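Local atomic coordinates of glucose-6-phosphate isomerase (Thermus thermophilus, PDB entry 1ZZG), a protein that probably catalyses the reversible isomerisation of glucose 6-phosphate to fructose 6-phosphate, a step shared by glycolysis and gluconeogenesis. Residues L2-R7 and Y362-P367; R214-T219 and V374-Q379; M248-R253 and L308-P313. All blocks are in the same frame, centred on the assembly; numbering follows the deposited sequence.

Interaction 1 (L2-R7 and Y362-P367)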
ATOM      1  N   LEU A   2     -10.206   2.696  23.268  1.00 34.71           N
ATOM      2  CA  LEU A   2      -9.065   3.241  22.552  1.00 33.66           C
ATOM      3  C   LEU A   2      -8.258   4.046  23.573  1.00 32.85           C
ATOM      4  O   LEU A   2      -8.836   4.673  24.457  1.00 31.53           O
ATOM      5  CB  LEU A   2      -9.572   4.153  21.433  1.00 33.88           C
ATOM      6  CG  LEU A   2      -8.656   4.520  20.270  1.00 35.55           C
ATOM      7  CD1 LEU A   2      -8.291   3.262  19.508  1.00 36.70           C
ATOM      8  CD2 LEU A   2      -9.372   5.500  19.349  1.00 35.35           C
ATOM      9  N   ARG A   3      -6.932   4.020  23.469  1.00 33.06           N
ATOM     10  CA  ARG A   3      -6.092   4.772  24.402  1.00 33.11           C
ATOM     11  C   ARG A   3      -5.063   5.624  23.678  1.00 33.16           C
ATOM     12  O   ARG A   3      -4.350   5.143  22.799  1.00 31.93           O
ATOM     13  CB  ARG A   3      -5.373   3.826  25.383  1.00 33.08           C
ATOM     14  CG  ARG A   3      -4.407   4.540  26.335  1.00 35.97           C
ATOM     15  CD  ARG A   3      -3.931   3.634  27.475  1.00 36.53           C
ATOM     16  NE  ARG A   3      -3.091   2.524  27.028  1.00 37.00           N
ATOM     17  CZ  ARG A   3      -1.794   2.627  26.750  1.00 38.49           C
ATOM     18  NH1 ARG A   3      -1.176   3.795  26.873  1.00 38.31           N
ATOM     19  NH2 ARG A   3      -1.112   1.559  26.355  1.00 39.41           N
ATOM     20  N   LEU A   4      -4.997   6.900  24.046  1.00 31.84           N
ATOM     21  CA  LEU A   4      -4.043   7.818  23.439  1.00 31.52           C
ATOM     22  C   LEU A   4      -2.821   7.949  24.339  1.00 33.04           C
ATOM     23  O   LEU A   4      -2.944   8.213  25.535  1.00 32.12           O
ATOM     24  CB  LEU A   4      -4.670   9.201  23.230  1.00 30.21           C
ATOM     25  CG  LEU A   4      -3.681  10.310  22.838  1.00 29.86           C
ATOM     26  CD1 LEU A   4      -3.018   9.991  21.494  1.00 29.37           C
ATOM     27  CD2 LEU A   4      -4.422  11.640  22.764  1.00 29.52           C
ATOM     28  N   ASP A   5      -1.645   7.757  23.752  1.00 33.12           N
ATOM     29  CA  ASP A   5      -0.386   7.855  24.482  1.00 33.56           C
ATOM     30  C   ASP A   5       0.477   8.975  23.908  1.00 32.63           C
ATOM     31  O   ASP A   5       0.833   8.956  22.732  1.00 30.47           O
ATOM     32  CB  ASP A   5       0.372   6.528  24.400  1.00 36.14           C
ATOM     33  CG  ASP A   5       1.673   6.550  25.181  1.00 36.81           C
ATOM     34  OD1 ASP A   5       2.548   7.383  24.871  1.00 39.43           O
ATOM     35  OD2 ASP A   5       1.818   5.729  26.110  1.00 40.54           O
ATOM     36  N   THR A   6       0.812   9.950  24.744  1.00 31.57           N
ATOM     37  CA  THR A   6       1.632  11.075  24.319  1.00 31.71           C
ATOM     38  C   THR A   6       2.888  11.182  25.192  1.00 33.13           C
ATOM     39  O   THR A   6       3.430  12.269  25.383  1.00 33.34           O
ATOM     40  CB  THR A   6       0.837  12.404  24.407  1.00 33.45           C
ATOM     41  OG1 THR A   6       0.327  12.576  25.737  1.00 32.80           O
ATOM     42  CG2 THR A   6      -0.329  12.405  23.418  1.00 31.67           C
ATOM     43  N   ARG A   7       3.350  10.044  25.703  1.00 33.85           N
ATOM     44  CA  ARG A   7       4.520  10.008  26.576  1.00 36.44           C
ATOM     45  C   ARG A   7       5.725  10.786  26.057  1.00 36.18           C
ATOM     46  O   ARG A   7       6.515  11.288  26.854  1.00 37.51           O
ATOM     47  CB  ARG A   7       4.935   8.552  26.854  1.00 37.90           C
ATOM     48  CG  ARG A   7       5.664   7.877  25.700  1.00 42.24           C
ATOM     49  CD  ARG A   7       5.963   6.407  25.980  1.00 42.71           C
ATOM     50  NE  ARG A   7       4.753   5.590  25.998  1.00 44.40           N
ATOM     51  CZ  ARG A   7       4.747   4.262  25.924  1.00 46.23           C
ATOM     52  NH1 ARG A   7       5.891   3.600  25.829  1.00 48.92           N
ATOM     53  NH2 ARG A   7       3.602   3.594  25.937  1.00 46.31           N
ATOM     54  N   TYR A 362       3.218   9.961  18.516  1.00 25.90           N
ATOM     55  CA  TYR A 362       2.273   9.570  19.550  1.00 27.21           C
ATOM     56  C   TYR A 362       1.698   8.229  19.135  1.00 27.86           C
ATOM     57  O   TYR A 362       1.888   7.792  17.997  1.00 28.77           O
ATOM     58  CB  TYR A 362       1.158  10.618  19.701  1.00 26.89           C
ATOM     59  CG  TYR A 362       0.237  10.772  18.507  1.00 25.10           C
ATOM     60  CD1 TYR A 362      -0.930  10.016  18.397  1.00 26.22           C
ATOM     61  CD2 TYR A 362       0.521  11.695  17.499  1.00 24.97           C
ATOM     62  CE1 TYR A 362      -1.795  10.179  17.314  1.00 25.02           C
ATOM     63  CE2 TYR A 362      -0.337  11.867  16.411  1.00 23.16           C
ATOM     64  CZ  TYR A 362      -1.490  11.108  16.329  1.00 25.99           C
ATOM     65  OH  TYR A 362      -2.346  11.295  15.281  1.00 25.00           O
ATOM     66  N   ALA A 363       0.999   7.570  20.048  1.00 26.43           N
ATOM     67  CA  ALA A 363       0.441   6.268  19.734  1.00 27.19           C
ATOM     68  C   ALA A 363      -1.004   6.114  20.147  1.00 27.16           C
ATOM     69  O   ALA A 363      -1.457   6.712  21.122  1.00 27.53           O
ATOM     70  CB  ALA A 363       1.280   5.170  20.395  1.00 26.31           C
ATOM     71  N   LEU A 364      -1.723   5.305  19.379  1.00 26.89           N
ATOM     72  CA  LEU A 364      -3.112   4.995  19.659  1.00 26.80           C
ATOM     73  C   LEU A 364      -3.136   3.494  19.887  1.00 26.52           C
ATOM     74  O   LEU A 364      -2.824   2.715  18.988  1.00 26.60           O
ATOM     75  CB  LEU A 364      -4.007   5.367  18.475  1.00 28.29           C
ATOM     76  CG  LEU A 364      -4.361   6.849  18.338  1.00 29.27           C
ATOM     77  CD1 LEU A 364      -5.132   7.080  17.045  1.00 29.64           C
ATOM     78  CD2 LEU A 364      -5.186   7.283  19.537  1.00 29.79           C
ATOM     79  N   PHE A 365      -3.483   3.090  21.102  1.00 26.20           N
ATOM     80  CA  PHE A 365      -3.530   1.676  21.445  1.00 26.85           C
ATOM     81  C   PHE A 365      -4.930   1.085  21.324  1.00 28.01           C
ATOM     82  O   PHE A 365      -5.916   1.698  21.730  1.00 28.85           O
ATOM     83  CB  PHE A 365      -3.003   1.469  22.874  1.00 26.29           C
ATOM     84  CG  PHE A 365      -1.516   1.651  23.006  1.00 26.18           C
ATOM     85  CD1 PHE A 365      -0.644   0.587  22.768  1.00 26.31           C
ATOM     86  CD2 PHE A 365      -0.981   2.894  23.332  1.00 27.31           C
ATOM     87  CE1 PHE A 365       0.739   0.760  22.854  1.00 25.83           C
ATOM     88  CE2 PHE A 365       0.405   3.080  23.419  1.00 27.48           C
ATOM     89  CZ  PHE A 365       1.265   2.010  23.179  1.00 26.79           C
ATOM     90  N   LEU A 366      -4.993  -0.108  20.740  1.00 27.73           N
ATOM     91  CA  LEU A 366      -6.232  -0.854  20.572  1.00 29.02           C
ATOM     92  C   LEU A 366      -6.105  -2.066  21.483  1.00 29.21           C
ATOM     93  O   LEU A 366      -5.045  -2.683  21.556  1.00 29.93           O
ATOM     94  CB  LEU A 366      -6.385  -1.355  19.131  1.00 32.22           C
ATOM     95  CG  LEU A 366      -6.971  -0.454  18.046  1.00 35.45           C
ATOM     96  CD1 LEU A 366      -6.298   0.903  18.059  1.00 36.32           C
ATOM     97  CD2 LEU A 366      -6.790  -1.145  16.699  1.00 36.51           C
ATOM     98  N   PRO A 367      -7.181  -2.424  22.195  1.00 29.43           N
ATOM     99  CA  PRO A 367      -7.083  -3.592  23.076  1.00 28.46           C
ATOM    100  C   PRO A 367      -6.670  -4.833  22.283  1.00 28.74           C
ATOM    101  O   PRO A 367      -5.927  -5.681  22.767  1.00 27.75           O
ATOM    102  CB  PRO A 367      -8.491  -3.706  23.645  1.00 28.64           C
ATOM    103  CG  PRO A 367      -8.918  -2.261  23.737  1.00 30.21           C
ATOM    104  CD  PRO A 367      -8.442  -1.690  22.415  1.00 28.36           C
TER

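Interaction 2 (R214-T219 and V374-Q379)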
ATOM      1  N   ARG A 214     -20.127   3.437  17.809  1.00 22.89           N
ATOM      2  CA  ARG A 214     -20.998   4.164  18.738  1.00 24.10           C
ATOM      3  C   ARG A 214     -20.153   4.678  19.911  1.00 23.00           C
ATOM      4  O   ARG A 214     -20.353   5.793  20.389  1.00 24.20           O
ATOM      5  CB  ARG A 214     -22.100   3.235  19.259  1.00 27.10           C
ATOM      6  CG  ARG A 214     -23.242   3.930  19.998  1.00 34.47           C
ATOM      7  CD  ARG A 214     -24.348   2.921  20.305  1.00 38.99           C
ATOM      8  NE  ARG A 214     -24.617   2.095  19.131  1.00 43.64           N
ATOM      9  CZ  ARG A 214     -25.032   0.834  19.178  1.00 46.55           C
ATOM     10  NH1 ARG A 214     -25.237   0.244  20.348  1.00 47.72           N
ATOM     11  NH2 ARG A 214     -25.212   0.151  18.055  1.00 48.05           N
ATOM     12  N   LYS A 215     -19.207   3.861  20.372  1.00 23.97           N
ATOM     13  CA  LYS A 215     -18.341   4.273  21.472  1.00 24.37           C
ATOM     14  C   LYS A 215     -17.565   5.523  21.059  1.00 23.81           C
ATOM     15  O   LYS A 215     -17.416   6.454  21.845  1.00 23.90           O
ATOM     16  CB  LYS A 215     -17.364   3.153  21.834  1.00 26.20           C
ATOM     17  CG  LYS A 215     -18.043   1.862  22.289  1.00 30.31           C
ATOM     18  CD  LYS A 215     -18.921   2.083  23.516  1.00 32.03           C
ATOM     19  CE  LYS A 215     -18.102   2.496  24.731  1.00 33.42           C
ATOM     20  NZ  LYS A 215     -18.948   2.699  25.947  1.00 36.44           N
ATOM     21  N   ALA A 216     -17.067   5.532  19.823  1.00 21.26           N
ATOM     22  CA  ALA A 216     -16.328   6.677  19.304  1.00 22.01           C
ATOM     23  C   ALA A 216     -17.239   7.906  19.320  1.00 22.33           C
ATOM     24  O   ALA A 216     -16.807   9.003  19.689  1.00 23.50           O
ATOM     25  CB  ALA A 216     -15.845   6.395  17.884  1.00 20.39           C
ATOM     26  N   ASN A 217     -18.500   7.728  18.922  1.00 20.99           N
ATOM     27  CA  ASN A 217     -19.445   8.847  18.935  1.00 21.29           C
ATOM     28  C   ASN A 217     -19.518   9.416  20.353  1.00 21.87           C
ATOM     29  O   ASN A 217     -19.588  10.623  20.543  1.00 22.51           O
ATOM     30  CB  ASN A 217     -20.844   8.404  18.506  1.00 20.77           C
ATOM     31  CG  ASN A 217     -20.977   8.250  17.002  1.00 22.27           C
ATOM     32  OD1 ASN A 217     -20.080   8.624  16.239  1.00 20.90           O
ATOM     33  ND2 ASN A 217     -22.111   7.712  16.567  1.00 21.23           N
ATOM     34  N   GLU A 218     -19.508   8.535  21.344  1.00 23.96           N
ATOM     35  CA  GLU A 218     -19.565   8.969  22.734  1.00 26.35           C
ATOM     36  C   GLU A 218     -18.355   9.830  23.071  1.00 24.82           C
ATOM     37  O   GLU A 218     -18.495  10.909  23.654  1.00 23.64           O
ATOM     38  CB  GLU A 218     -19.614   7.757  23.665  1.00 28.62           C
ATOM     39  CG  GLU A 218     -20.978   7.105  23.753  1.00 33.02           C
ATOM     40  CD  GLU A 218     -20.939   5.788  24.500  1.00 36.37           C
ATOM     41  OE1 GLU A 218     -20.103   5.644  25.421  1.00 38.96           O
ATOM     42  OE2 GLU A 218     -21.752   4.898  24.172  1.00 37.86           O
ATOM     43  N   THR A 219     -17.168   9.356  22.700  1.00 24.80           N
ATOM     44  CA  THR A 219     -15.953  10.104  22.981  1.00 23.91           C
ATOM     45  C   THR A 219     -15.986  11.462  22.284  1.00 23.78           C
ATOM     46  O   THR A 219     -15.494  12.448  22.818  1.00 24.20           O
ATOM     47  CB  THR A 219     -14.678   9.320  22.543  1.00 24.18           C
ATOM     48  OG1 THR A 219     -14.630   9.210  21.115  1.00 25.34           O
ATOM     49  CG2 THR A 219     -14.685   7.925  23.144  1.00 22.91           C
ATOM     50  N   VAL A 374     -11.731  -1.808  16.017  1.00 24.02           N
ATOM     51  CA  VAL A 374     -11.458  -1.170  14.734  1.00 22.66           C
ATOM     52  C   VAL A 374     -12.599  -0.229  14.334  1.00 21.61           C
ATOM     53  O   VAL A 374     -12.357   0.834  13.766  1.00 21.03           O
ATOM     54  CB  VAL A 374     -11.196  -2.232  13.637  1.00 21.49           C
ATOM     55  CG1 VAL A 374     -11.039  -1.563  12.272  1.00 21.62           C
ATOM     56  CG2 VAL A 374      -9.920  -3.024  13.991  1.00 22.57           C
ATOM     57  N   GLY A 375     -13.836  -0.619  14.644  1.00 19.55           N
ATOM     58  CA  GLY A 375     -14.972   0.238  14.343  1.00 18.44           C
ATOM     59  C   GLY A 375     -14.816   1.523  15.139  1.00 19.52           C
ATOM     60  O   GLY A 375     -15.140   2.620  14.677  1.00 17.36           O
ATOM     61  N   TRP A 376     -14.312   1.373  16.358  1.00 19.53           N
ATOM     62  CA  TRP A 376     -14.070   2.503  17.236  1.00 20.58           C
ATOM     63  C   TRP A 376     -12.988   3.381  16.590  1.00 20.76           C
ATOM     64  O   TRP A 376     -13.175   4.585  16.421  1.00 20.55           O
ATOM     65  CB  TRP A 376     -13.596   2.000  18.607  1.00 21.77           C
ATOM     66  CG  TRP A 376     -13.517   3.068  19.674  1.00 23.49           C
ATOM     67  CD1 TRP A 376     -13.105   4.364  19.518  1.00 24.34           C
ATOM     68  CD2 TRP A 376     -13.812   2.907  21.070  1.00 25.54           C
ATOM     69  NE1 TRP A 376     -13.127   5.020  20.730  1.00 24.08           N
ATOM     70  CE2 TRP A 376     -13.558   4.149  21.698  1.00 24.96           C
ATOM     71  CE3 TRP A 376     -14.271   1.834  21.851  1.00 26.23           C
ATOM     72  CZ2 TRP A 376     -13.741   4.348  23.073  1.00 26.28           C
ATOM     73  CZ3 TRP A 376     -14.455   2.034  23.224  1.00 27.97           C
ATOM     74  CH2 TRP A 376     -14.190   3.284  23.815  1.00 28.04           C
ATOM     75  N   LEU A 377     -11.867   2.771  16.207  1.00 20.76           N
ATOM     76  CA  LEU A 377     -10.771   3.520  15.588  1.00 19.61           C
ATOM     77  C   LEU A 377     -11.186   4.272  14.321  1.00 19.30           C
ATOM     78  O   LEU A 377     -10.904   5.459  14.169  1.00 19.28           O
ATOM     79  CB  LEU A 377      -9.597   2.585  15.269  1.00 21.31           C
ATOM     80  CG  LEU A 377      -8.407   3.219  14.535  1.00 20.47           C
ATOM     81  CD1 LEU A 377      -7.890   4.425  15.319  1.00 22.34           C
ATOM     82  CD2 LEU A 377      -7.305   2.184  14.356  1.00 22.27           C
ATOM     83  N   MET A 378     -11.856   3.583  13.408  1.00 18.62           N
ATOM     84  CA  MET A 378     -12.297   4.218  12.171  1.00 19.90           C
ATOM     85  C   MET A 378     -13.246   5.393  12.407  1.00 19.08           C
ATOM     86  O   MET A 378     -13.087   6.457  11.807  1.00 18.58           O
ATOM     87  CB  MET A 378     -12.955   3.177  11.260  1.00 20.68           C
ATOM     88  CG  MET A 378     -11.967   2.150  10.715  1.00 19.77           C
ATOM     89  SD  MET A 378     -12.733   0.879   9.668  1.00 23.06           S
ATOM     90  CE  MET A 378     -12.985   1.815   8.152  1.00 18.07           C
ATOM     91  N   GLN A 379     -14.233   5.206  13.277  1.00 17.62           N
ATOM     92  CA  GLN A 379     -15.184   6.279  13.568  1.00 19.22           C
ATOM     93  C   GLN A 379     -14.458   7.436  14.268  1.00 19.97           C
ATOM     94  O   GLN A 379     -14.781   8.608  14.057  1.00 20.37           O
ATOM     95  CB  GLN A 379     -16.321   5.763  14.460  1.00 19.07           C
ATOM     96  CG  GLN A 379     -17.451   6.780  14.667  1.00 19.91           C
ATOM     97  CD  GLN A 379     -18.384   6.880  13.472  1.00 20.29           C
ATOM     98  OE1 GLN A 379     -18.099   6.345  12.403  1.00 21.19           O
ATOM     99  NE2 GLN A 379     -19.504   7.573  13.648  1.00 20.30           N
TER
HETATM  100  O   HOH W   1     -12.253   7.826  20.517  1.00 24.00           O

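Interaction 3 (M248-R253 and L308-P313)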
ATOM      1  N   MET A 248       1.015   4.820  10.841  1.00 21.49           N
ATOM      2  CA  MET A 248       1.634   3.498  10.863  1.00 21.16           C
ATOM      3  C   MET A 248       0.909   2.486  11.749  1.00 21.61           C
ATOM      4  O   MET A 248       0.782   2.681  12.956  1.00 22.27           O
ATOM      5  CB  MET A 248       3.087   3.655  11.319  1.00 21.74           C
ATOM      6  CG  MET A 248       3.942   2.406  11.266  1.00 25.29           C
ATOM      7  SD  MET A 248       5.664   2.855  11.658  1.00 26.43           S
ATOM      8  CE  MET A 248       6.480   1.276  11.501  1.00 25.39           C
ATOM      9  N   VAL A 249       0.459   1.389  11.145  1.00 20.89           N
ATOM     10  CA  VAL A 249      -0.274   0.363  11.879  1.00 22.53           C
ATOM     11  C   VAL A 249       0.517  -0.926  12.083  1.00 23.43           C
ATOM     12  O   VAL A 249       0.986  -1.532  11.120  1.00 22.31           O
ATOM     13  CB  VAL A 249      -1.592   0.014  11.153  1.00 22.55           C
ATOM     14  CG1 VAL A 249      -2.383  -1.003  11.962  1.00 24.26           C
ATOM     15  CG2 VAL A 249      -2.408   1.273  10.935  1.00 20.33           C
ATOM     16  N   TYR A 250       0.655  -1.340  13.340  1.00 23.55           N
ATOM     17  CA  TYR A 250       1.373  -2.563  13.671  1.00 24.35           C
ATOM     18  C   TYR A 250       0.466  -3.779  13.663  1.00 25.62           C
ATOM     19  O   TYR A 250       0.141  -4.336  14.711  1.00 26.86           O
ATOM     20  CB  TYR A 250       2.054  -2.440  15.038  1.00 24.79           C
ATOM     21  CG  TYR A 250       3.450  -1.899  14.918  1.00 24.64           C
ATOM     22  CD1 TYR A 250       3.677  -0.546  14.672  1.00 24.30           C
ATOM     23  CD2 TYR A 250       4.551  -2.759  14.957  1.00 25.56           C
ATOM     24  CE1 TYR A 250       4.964  -0.061  14.459  1.00 25.40           C
ATOM     25  CE2 TYR A 250       5.844  -2.284  14.743  1.00 24.45           C
ATOM     26  CZ  TYR A 250       6.041  -0.939  14.492  1.00 26.33           C
ATOM     27  OH  TYR A 250       7.315  -0.478  14.251  1.00 27.87           O
ATOM     28  N   SER A 251       0.072  -4.182  12.461  1.00 23.56           N
ATOM     29  CA  SER A 251      -0.799  -5.329  12.257  1.00 24.90           C
ATOM     30  C   SER A 251      -0.825  -5.661  10.775  1.00 24.78           C
ATOM     31  O   SER A 251      -0.728  -4.769   9.934  1.00 27.04           O
ATOM     32  CB  SER A 251      -2.221  -5.010  12.728  1.00 24.16           C
ATOM     33  OG  SER A 251      -3.115  -6.068  12.413  1.00 24.00           O
ATOM     34  N   GLU A 252      -0.932  -6.946  10.455  1.00 24.74           N
ATOM     35  CA  GLU A 252      -1.008  -7.359   9.060  1.00 24.21           C
ATOM     36  C   GLU A 252      -2.492  -7.484   8.701  1.00 24.90           C
ATOM     37  O   GLU A 252      -2.896  -7.206   7.571  1.00 23.10           O
ATOM     38  CB  GLU A 252      -0.280  -8.692   8.849  1.00 25.58           C
ATOM     39  CG  GLU A 252      -0.340  -9.240   7.421  1.00 26.80           C
ATOM     40  CD  GLU A 252       0.377  -8.370   6.384  1.00 25.99           C
ATOM     41  OE1 GLU A 252       1.134  -7.444   6.757  1.00 26.25           O
ATOM     42  OE2 GLU A 252       0.185  -8.629   5.174  1.00 29.19           O
ATOM     43  N   ARG A 253      -3.306  -7.898   9.668  1.00 23.01           N
ATOM     44  CA  ARG A 253      -4.745  -8.025   9.436  1.00 23.33           C
ATOM     45  C   ARG A 253      -5.312  -6.661   9.023  1.00 22.88           C
ATOM     46  O   ARG A 253      -6.253  -6.580   8.227  1.00 23.11           O
ATOM     47  CB  ARG A 253      -5.448  -8.516  10.705  1.00 23.89           C
ATOM     48  CG  ARG A 253      -5.058  -9.929  11.128  1.00 25.13           C
ATOM     49  CD  ARG A 253      -5.685 -10.257  12.468  1.00 27.60           C
ATOM     50  NE  ARG A 253      -7.137 -10.151  12.401  1.00 26.26           N
ATOM     51  CZ  ARG A 253      -7.925  -9.977  13.454  1.00 27.66           C
ATOM     52  NH1 ARG A 253      -7.394  -9.884  14.666  1.00 28.87           N
ATOM     53  NH2 ARG A 253      -9.243  -9.905  13.295  1.00 26.32           N
ATOM     54  N   LEU A 308       4.056  11.629  13.468  1.00 24.51           N
ATOM     55  CA  LEU A 308       3.772  10.220  13.272  1.00 26.00           C
ATOM     56  C   LEU A 308       2.834   9.631  14.309  1.00 25.55           C
ATOM     57  O   LEU A 308       3.012   9.818  15.512  1.00 25.90           O
ATOM     58  CB  LEU A 308       5.069   9.403  13.257  1.00 25.63           C
ATOM     59  CG  LEU A 308       6.138   9.781  12.227  1.00 27.38           C
ATOM     60  CD1 LEU A 308       7.108  10.791  12.829  1.00 25.09           C
ATOM     61  CD2 LEU A 308       6.898   8.532  11.806  1.00 25.15           C
ATOM     62  N   ALA A 309       1.837   8.911  13.819  1.00 25.43           N
ATOM     63  CA  ALA A 309       0.876   8.254  14.676  1.00 24.84           C
ATOM     64  C   ALA A 309       1.059   6.754  14.485  1.00 24.91           C
ATOM     65  O   ALA A 309       1.043   6.254  13.356  1.00 24.59           O
ATOM     66  CB  ALA A 309      -0.539   8.664  14.295  1.00 25.88           C
ATOM     67  N   LEU A 310       1.256   6.047  15.591  1.00 23.87           N
ATOM     68  CA  LEU A 310       1.428   4.604  15.560  1.00 25.43           C
ATOM     69  C   LEU A 310       0.238   3.917  16.218  1.00 26.26           C
ATOM     70  O   LEU A 310      -0.087   4.178  17.375  1.00 27.48           O
ATOM     71  CB  LEU A 310       2.721   4.190  16.280  1.00 25.44           C
ATOM     72  CG  LEU A 310       3.996   3.996  15.450  1.00 26.26           C
ATOM     73  CD1 LEU A 310       4.388   5.290  14.763  1.00 25.43           C
ATOM     74  CD2 LEU A 310       5.116   3.515  16.359  1.00 27.95           C
ATOM     75  N   VAL A 311      -0.415   3.041  15.465  1.00 26.21           N
ATOM     76  CA  VAL A 311      -1.561   2.296  15.962  1.00 24.55           C
ATOM     77  C   VAL A 311      -1.025   0.945  16.407  1.00 26.15           C
ATOM     78  O   VAL A 311      -0.518   0.174  15.587  1.00 25.87           O
ATOM     79  CB  VAL A 311      -2.601   2.108  14.847  1.00 23.68           C
ATOM     80  CG1 VAL A 311      -3.788   1.294  15.359  1.00 24.31           C
ATOM     81  CG2 VAL A 311      -3.049   3.468  14.349  1.00 22.12           C
ATOM     82  N   ILE A 312      -1.143   0.660  17.702  1.00 25.83           N
ATOM     83  CA  ILE A 312      -0.614  -0.581  18.263  1.00 26.17           C
ATOM     84  C   ILE A 312      -1.614  -1.425  19.050  1.00 26.77           C
ATOM     85  O   ILE A 312      -2.249  -0.939  19.986  1.00 28.35           O
ATOM     86  CB  ILE A 312       0.559  -0.269  19.217  1.00 27.16           C
ATOM     87  CG1 ILE A 312       1.591   0.604  18.503  1.00 27.66           C
ATOM     88  CG2 ILE A 312       1.156  -1.563  19.751  1.00 25.72           C
ATOM     89  CD1 ILE A 312       2.638   1.190  19.429  1.00 26.21           C
ATOM     90  N   PRO A 313      -1.759  -2.711  18.683  1.00 27.35           N
ATOM     91  CA  PRO A 313      -2.687  -3.594  19.392  1.00 27.45           C
ATOM     92  C   PRO A 313      -2.030  -4.010  20.712  1.00 28.93           C
ATOM     93  O   PRO A 313      -0.805  -4.048  20.808  1.00 28.73           O
ATOM     94  CB  PRO A 313      -2.844  -4.762  18.426  1.00 28.10           C
ATOM     95  CG  PRO A 313      -1.480  -4.850  17.818  1.00 28.55           C
ATOM     96  CD  PRO A 313      -1.166  -3.400  17.523  1.00 26.39           C
TER

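Interaction 1 (L2-R7 and Y362-P367)
Strand 3-5 forms one edge of the mixed sheet of this SIS-type fold, pairing antiparallel with strand 360-366; the two local axes run at 156°. Four backbone bonds fix the register. R3 and F365 exchange two, the straighter from F365 N to R3 O (2.8 Å), while D5 and A363 exchange the other two, with D5 N to A363 O also at 2.8 Å; L4 and L364 make the non-hydrogen-bonded pair between them. On the sheet face shared by R3, D5 and F365, the arginine chain bends at chi3 (67°) and lays its guanidinium flat over the phenyl ring, planes 14° apart. R3 NH2, which also pairs with E314, lies over the ring near its rim, 3.3 Å from F365 CD2, an off-centre cation-pi contact. D5 CB meets the ring at its edge, 3.6 Å from F365 CE2. At the end of the strand D5 OD1 accepts from R7 N (2.9 Å), forming an Asx turn, and also bonds Y351 OH, while R7 NE and NH2 grip the carboxylate side-on, NH2 reaching D5 OD2 at 2.8 Å. On the other face, L4 CD1 lies 3.7 Å from Y362 CD1, and L2 CD1 presses on L366 CD1 at 3.4 Å.

Interaction 2 (R214-T219 and V374-Q379)
The W376 indole carries K215 and A216 over one face and a water at its edge. K215 CB stands 3.4 Å from the centroid of the six-membered ring and 15° off its normal, a CH-pi contact, while the A216 backbone lies over the pyrrole side. CG anti to the backbone N swings the indole from its own helix to the neighbouring one. In the indole plane, W376 NE1 donates to the water at 2.9 Å, and the water donates to T219 OG1. T219 OG1 in turn donates to A216 O, 2.6 Å away, so T219 links its own helix turn to the indole. Helices 206-221 and 371-391 cross here at -44°, their local axes only 7.9 Å apart, a closeness matched by the small A216, whose CB lies 3.5 Å from Q379 CB. An alanine at W376 would remove the indole, and with it the surface under K215 CB and the donor to the water, and would probably loosen the helix packing. Beyond A216 two steeply inclined amides meet: Q379 NE2 donates to a lone pair of N217 OD1 at 2.9 Å, almost straight at 175°. N217 OD1 also accepts from W383 NE1, while Q379 NE2 also donates to W43 O. Two donors on one carbonyl oxygen, with N217 ND2 bonded to M44 O, imply that the N217 amide is fixed in its flip and its polar ends satisfied within the protein.

Interaction 3 (M248-R253 and L308-P313)
Strands 244-249 and 306-313 run parallel, with M248 bridged to L310 and V249 to V311. Three backbone bonds join them: M248 N to A309 O, V311 N to M248 O (2.8 Å), and Y250 N to V311 O. The last is nearly linear at 177°, and all three donors meet their acceptors nearly along the C=O axis. Past the last bridge the chain turns sharply, Y250 being the centre of an inverse gamma turn closed by a weak bond from S251 N to V249 O. Y250 O is buried against P313 CD at 3.2 Å and has no hydrogen-bonding partner in the model. Beyond the turn, E102 of the second subunit accepts from S251 OG and from the backbone N of E252 and R253.

Apolar packing divides between the two sheet faces. On one, the extended M248 chain lies alongside L310, with M248 CB to L310 CD1 at 4.0 Å. On the same face Y250 CE1 comes 4.1 Å from L310 CD2. On the other, V249 CG2 faces V311 CB at 4.0 Å. Y250 CB also touches the P313 ring, while Y250 OH bonds Q292 and T350.

Helix 339-356 covers the face of L310 and Y250, through L354, L343 and A347. Strand 360-366 flanks strand 306-313 on its far side, where V311 meets L366, while V249 hydrogen-bonds through its backbone to A286 and G288.

How the interactions relate
Interactions 1 and 3 belong to one mixed sheet, their centres about 10 Å apart, and strands 360-366 and 306-313 join them: L364 N lies 2.8 Å from L310 O and I312 N 3.0 Å from L364 O, both probable hydrogen bonds. Interaction 2 packs against this sheet through helix 371-391, which follows strand 360-366 in the chain. W376 NE1 is 3.7 Å from L2 CB, and L377 CD2 is 3.8 Å from V311 CG1, so this helix touches both strand pairs. Interaction 3 is nested along the chain within the loops closed by the other two. All three lie away from the predicted catalytic residues E267 and K406.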